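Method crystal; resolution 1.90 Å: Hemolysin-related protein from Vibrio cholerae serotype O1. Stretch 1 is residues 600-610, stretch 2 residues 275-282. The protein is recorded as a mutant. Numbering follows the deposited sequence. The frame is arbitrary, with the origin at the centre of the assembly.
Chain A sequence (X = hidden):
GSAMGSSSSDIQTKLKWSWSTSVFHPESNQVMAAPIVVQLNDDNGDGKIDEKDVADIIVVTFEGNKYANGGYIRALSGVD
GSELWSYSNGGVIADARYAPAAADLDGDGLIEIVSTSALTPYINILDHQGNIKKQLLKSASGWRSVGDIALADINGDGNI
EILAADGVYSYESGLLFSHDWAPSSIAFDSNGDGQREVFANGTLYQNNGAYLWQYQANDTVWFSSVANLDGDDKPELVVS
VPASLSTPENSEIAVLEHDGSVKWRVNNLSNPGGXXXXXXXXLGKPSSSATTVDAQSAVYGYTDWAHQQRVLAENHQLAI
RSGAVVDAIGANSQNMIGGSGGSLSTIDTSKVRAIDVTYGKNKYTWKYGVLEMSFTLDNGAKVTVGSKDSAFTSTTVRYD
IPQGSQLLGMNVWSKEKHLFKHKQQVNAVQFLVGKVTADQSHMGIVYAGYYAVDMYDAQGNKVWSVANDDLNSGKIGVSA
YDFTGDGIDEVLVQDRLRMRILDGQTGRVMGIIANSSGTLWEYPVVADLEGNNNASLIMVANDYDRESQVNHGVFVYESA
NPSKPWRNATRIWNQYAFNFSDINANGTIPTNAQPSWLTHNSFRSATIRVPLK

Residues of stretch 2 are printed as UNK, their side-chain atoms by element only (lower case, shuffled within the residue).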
# COMPACT_ATOMS: atom_id res chain seq x y z
N HIS A 600 2.60 -5.04 1.66
CA HIS A 600 1.56 -5.37 0.69
C HIS A 600 1.68 -4.56 -0.60
O HIS A 600 1.16 -4.99 -1.63
CB HIS A 600 0.18 -5.13 1.31
CG HIS A 600 0.04 -3.77 1.92
ND1 HIS A 600 -0.42 -2.68 1.22
CD2 HIS A 600 0.35 -3.32 3.16
CE1 HIS A 600 -0.41 -1.62 2.01
NE2 HIS A 600 0.05 -1.98 3.19
N ASN A 601 2.34 -3.40 -0.55
CA ASN A 601 2.58 -2.57 -1.72
C ASN A 601 1.28 -2.29 -2.49
O ASN A 601 1.19 -2.48 -3.70
CB ASN A 601 3.62 -3.20 -2.64
CG ASN A 601 4.16 -2.21 -3.66
OD1 ASN A 601 4.06 -1.00 -3.46
ND2 ASN A 601 4.74 -2.72 -4.74
N SER A 602 0.27 -1.82 -1.76
CA SER A 602 -1.00 -1.45 -2.36
C SER A 602 -1.49 -0.15 -1.74
O SER A 602 -1.01 0.28 -0.69
CB SER A 602 -2.06 -2.54 -2.17
OG SER A 602 -2.45 -2.63 -0.81
N PHE A 603 -2.45 0.47 -2.41
CA PHE A 603 -3.06 1.70 -1.94
C PHE A 603 -4.51 1.72 -2.41
O PHE A 603 -4.79 1.56 -3.60
CB PHE A 603 -2.30 2.93 -2.44
CG PHE A 603 -2.32 4.09 -1.50
CD1 PHE A 603 -3.44 4.92 -1.43
CD2 PHE A 603 -1.25 4.36 -0.66
CE1 PHE A 603 -3.47 5.98 -0.56
CE2 PHE A 603 -1.28 5.43 0.22
CZ PHE A 603 -2.40 6.24 0.27
N ARG A 604 -5.42 1.89 -1.45
CA ARG A 604 -6.87 1.78 -1.67
C ARG A 604 -7.26 0.41 -2.21
O ARG A 604 -8.18 0.27 -3.01
CB ARG A 604 -7.37 2.92 -2.56
CG ARG A 604 -7.69 4.20 -1.75
CD ARG A 604 -8.04 5.39 -2.63
NE ARG A 604 -6.85 5.96 -3.26
CZ ARG A 604 -6.18 7.02 -2.82
NH1 ARG A 604 -6.57 7.67 -1.72
NH2 ARG A 604 -5.12 7.45 -3.48
N SER A 605 -6.59 -0.63 -1.71
CA SER A 605 -7.00 -2.01 -1.89
C SER A 605 -7.47 -2.60 -0.56
O SER A 605 -6.85 -2.38 0.48
CB SER A 605 -5.87 -2.88 -2.44
OG SER A 605 -6.25 -4.24 -2.42
N ALA A 606 -8.56 -3.37 -0.62
CA ALA A 606 -9.08 -4.07 0.55
C ALA A 606 -8.43 -5.43 0.76
O ALA A 606 -8.73 -6.09 1.77
CB ALA A 606 -10.60 -4.25 0.42
N THR A 607 -7.58 -5.89 -0.15
CA THR A 607 -7.09 -7.26 -0.11
C THR A 607 -5.96 -7.40 0.90
O THR A 607 -4.93 -6.72 0.79
CB THR A 607 -6.60 -7.69 -1.49
OG1 THR A 607 -7.67 -7.54 -2.44
CG2 THR A 607 -6.13 -9.16 -1.47
N ILE A 608 -6.13 -8.29 1.87
CA ILE A 608 -5.06 -8.58 2.82
C ILE A 608 -3.99 -9.38 2.10
O ILE A 608 -4.27 -10.44 1.52
CB ILE A 608 -5.60 -9.34 4.04
CG1 ILE A 608 -6.58 -8.46 4.82
CG2 ILE A 608 -4.44 -9.79 4.96
CD1 ILE A 608 -7.28 -9.18 5.97
N ARG A 609 -2.75 -8.89 2.13
CA ARG A 609 -1.63 -9.53 1.46
C ARG A 609 -0.47 -9.69 2.43
O ARG A 609 -0.16 -8.77 3.19
CB ARG A 609 -1.17 -8.74 0.24
CG ARG A 609 -2.02 -8.97 -0.97
CD ARG A 609 -1.44 -8.32 -2.22
NE ARG A 609 -2.20 -8.75 -3.38
CZ ARG A 609 -3.28 -8.13 -3.84
NH1 ARG A 609 -3.72 -7.02 -3.25
NH2 ARG A 609 -3.92 -8.62 -4.91
N VAL A 610 0.17 -10.86 2.37
CA VAL A 610 1.41 -11.14 3.10
C VAL A 610 2.58 -10.75 2.20
O VAL A 610 2.58 -11.12 1.01
CB VAL A 610 1.49 -12.61 3.51
CG1 VAL A 610 2.81 -12.90 4.23
CG2 VAL A 610 0.30 -12.98 4.38
N UNK A 275 -8.90 12.43 -10.18
CA UNK A 275 -8.50 12.99 -8.90
C UNK A 275 -7.83 11.99 -7.97
O UNK A 275 -7.21 12.42 -6.98
o UNK A 275 -10.45 12.55 -7.49
c UNK A 275 -9.71 13.57 -8.16
N UNK A 276 -7.95 10.69 -8.23
CA UNK A 276 -7.55 9.67 -7.27
C UNK A 276 -7.27 8.39 -8.04
O UNK A 276 -7.81 8.17 -9.13
c UNK A 276 -8.64 9.46 -6.19
c UNK A 276 -9.92 8.93 -6.81
c UNK A 276 -8.15 8.52 -5.08
N UNK A 277 -6.39 7.56 -7.49
CA UNK A 277 -6.02 6.29 -8.08
C UNK A 277 -6.04 5.20 -7.02
O UNK A 277 -5.99 5.48 -5.81
o UNK A 277 -3.38 7.96 -6.70
c UNK A 277 -4.60 6.31 -8.69
c UNK A 277 -4.05 7.67 -9.01
c UNK A 277 -3.67 8.49 -7.77
n UNK A 277 -3.68 9.80 -7.92
N UNK A 278 -6.11 3.96 -7.49
CA UNK A 278 -5.78 2.79 -6.71
C UNK A 278 -4.54 2.15 -7.32
O UNK A 278 -4.37 2.16 -8.55
c UNK A 278 -6.94 1.79 -6.66
N UNK A 279 -3.66 1.63 -6.48
CA UNK A 279 -2.39 1.04 -6.91
C UNK A 279 -2.28 -0.33 -6.26
O UNK A 279 -2.34 -0.44 -5.03
c UNK A 279 0.11 1.32 -7.03
c UNK A 279 -1.40 3.35 -7.03
c UNK A 279 -1.20 1.92 -6.52
N UNK A 280 -2.13 -1.37 -7.07
CA UNK A 280 -2.18 -2.71 -6.49
C UNK A 280 -1.65 -3.73 -7.49
O UNK A 280 -1.20 -3.39 -8.59
c UNK A 280 -3.61 -3.06 -6.07
o UNK A 280 -3.59 -4.10 -5.12
N UNK A 281 -1.69 -5.00 -7.08
CA UNK A 281 -1.33 -6.13 -7.94
C UNK A 281 -2.52 -6.42 -8.84
O UNK A 281 -3.37 -7.27 -8.56
o UNK A 281 0.13 -7.07 -6.24
c UNK A 281 -0.96 -7.35 -7.09
N UNK A 282 -2.58 -5.69 -9.96
CA UNK A 282 -3.67 -5.79 -10.92
C UNK A 282 -3.33 -6.64 -12.13
O UNK A 282 -4.24 -7.17 -12.78
c UNK A 282 -6.59 -3.00 -9.01
c UNK A 282 -6.03 -1.79 -8.69
c UNK A 282 -4.06 -4.41 -11.45
c UNK A 282 -4.83 -1.42 -9.25
c UNK A 282 -4.73 -3.51 -10.45
c UNK A 282 -5.95 -3.85 -9.90
c UNK A 282 -4.19 -2.27 -10.14
O HOH W 1 0.27 -5.20 -4.26

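Position 275 carries one carbon followed by one oxygen; its oxygen, the nearest side-chain atom, is still 8.4 Å from R604 NH2, so it makes no contact. A two-atom side chain ending in oxygen is serine, S275, with chi1 at 81° (p).

At position 276 there are three carbons, two of them bonded to the first, so the branch lies at CB. One branch carbon sits 3.4 Å from R604 CZ, over one face of the guanidinium. Threonine would need an oxygen in the fork; the all-carbon fork is V276, and the carbon over R604 is CG2.

Position 277 has three carbons in a row, the third carrying one oxygen and one nitrogen: a terminal amide two carbons beyond CB. The amide oxygen is 3.7 Å from R604 NH2, and CB points sideways while the end of the chain comes nearer to stretch 1. This is glutamine, Q277. Its OE1 and NE2 are satisfied elsewhere in the structure. What engages the arginine is the backbone: R604 NE donates to Q277 O at 2.7 Å with an angle of 155°, and R604 NH2 adds a weak bond to the same Q277 O at 3.2 Å and 132°.

A single carbon at position 278 lies 4.3 Å from R604 CB and 4.1 Å from R604 O. One side-chain carbon defines alanine, A278. Its CA makes a CA-H...O contact with F603 O at 3.5 Å.

The side chain at position 279 again has three carbons with a fork at CB, and that CB is 4.3 Å from F603 CB. It is valine, V279, with chi1 at -178° (t).

One carbon and one oxygen make up position 280. The oxygen lies 3.7 Å from S602 CB, 3.7 Å from S605 CB and 3.5 Å from R609 NH1. The residue is serine, S280, and the chain turns a corner here.

Position 281 also shows one carbon then one oxygen, with CB directed toward stretch 1 and 3.9 Å from R609 NH2, over one face of that guanidinium. It is serine, S281. Its OG hydrogen-bonds to water 1 at 2.7 Å, and the same water donates to H600 O at 2.8 Å, bridging the stretches.

Position 282 has one carbon leading to a six-carbon ring with no further atom, hence phenylalanine, F282. Its nearest ring atom, F282 CZ, stays 6.2 Å from F603 O, so the ring makes no contact with stretch 1.

The contact is centred on one antiparallel bridge between F603 and V279. Both backbone bonds of the pair are present: V279 N donates to F603 O at 3.1 Å and 166°, while F603 N donates to V279 O at 2.8 Å and 147°. V279 O also receives a CA-H...O contact from S602 CA at 3.2 Å. From this pairing R604 extends along stretch 2 to Q277 O, which lies near its guanidinium plane, while V276 covers a face. In all, 449 Å² is buried, counting both sides.

Stretch 2, residues 275-282: SVQAVSSF
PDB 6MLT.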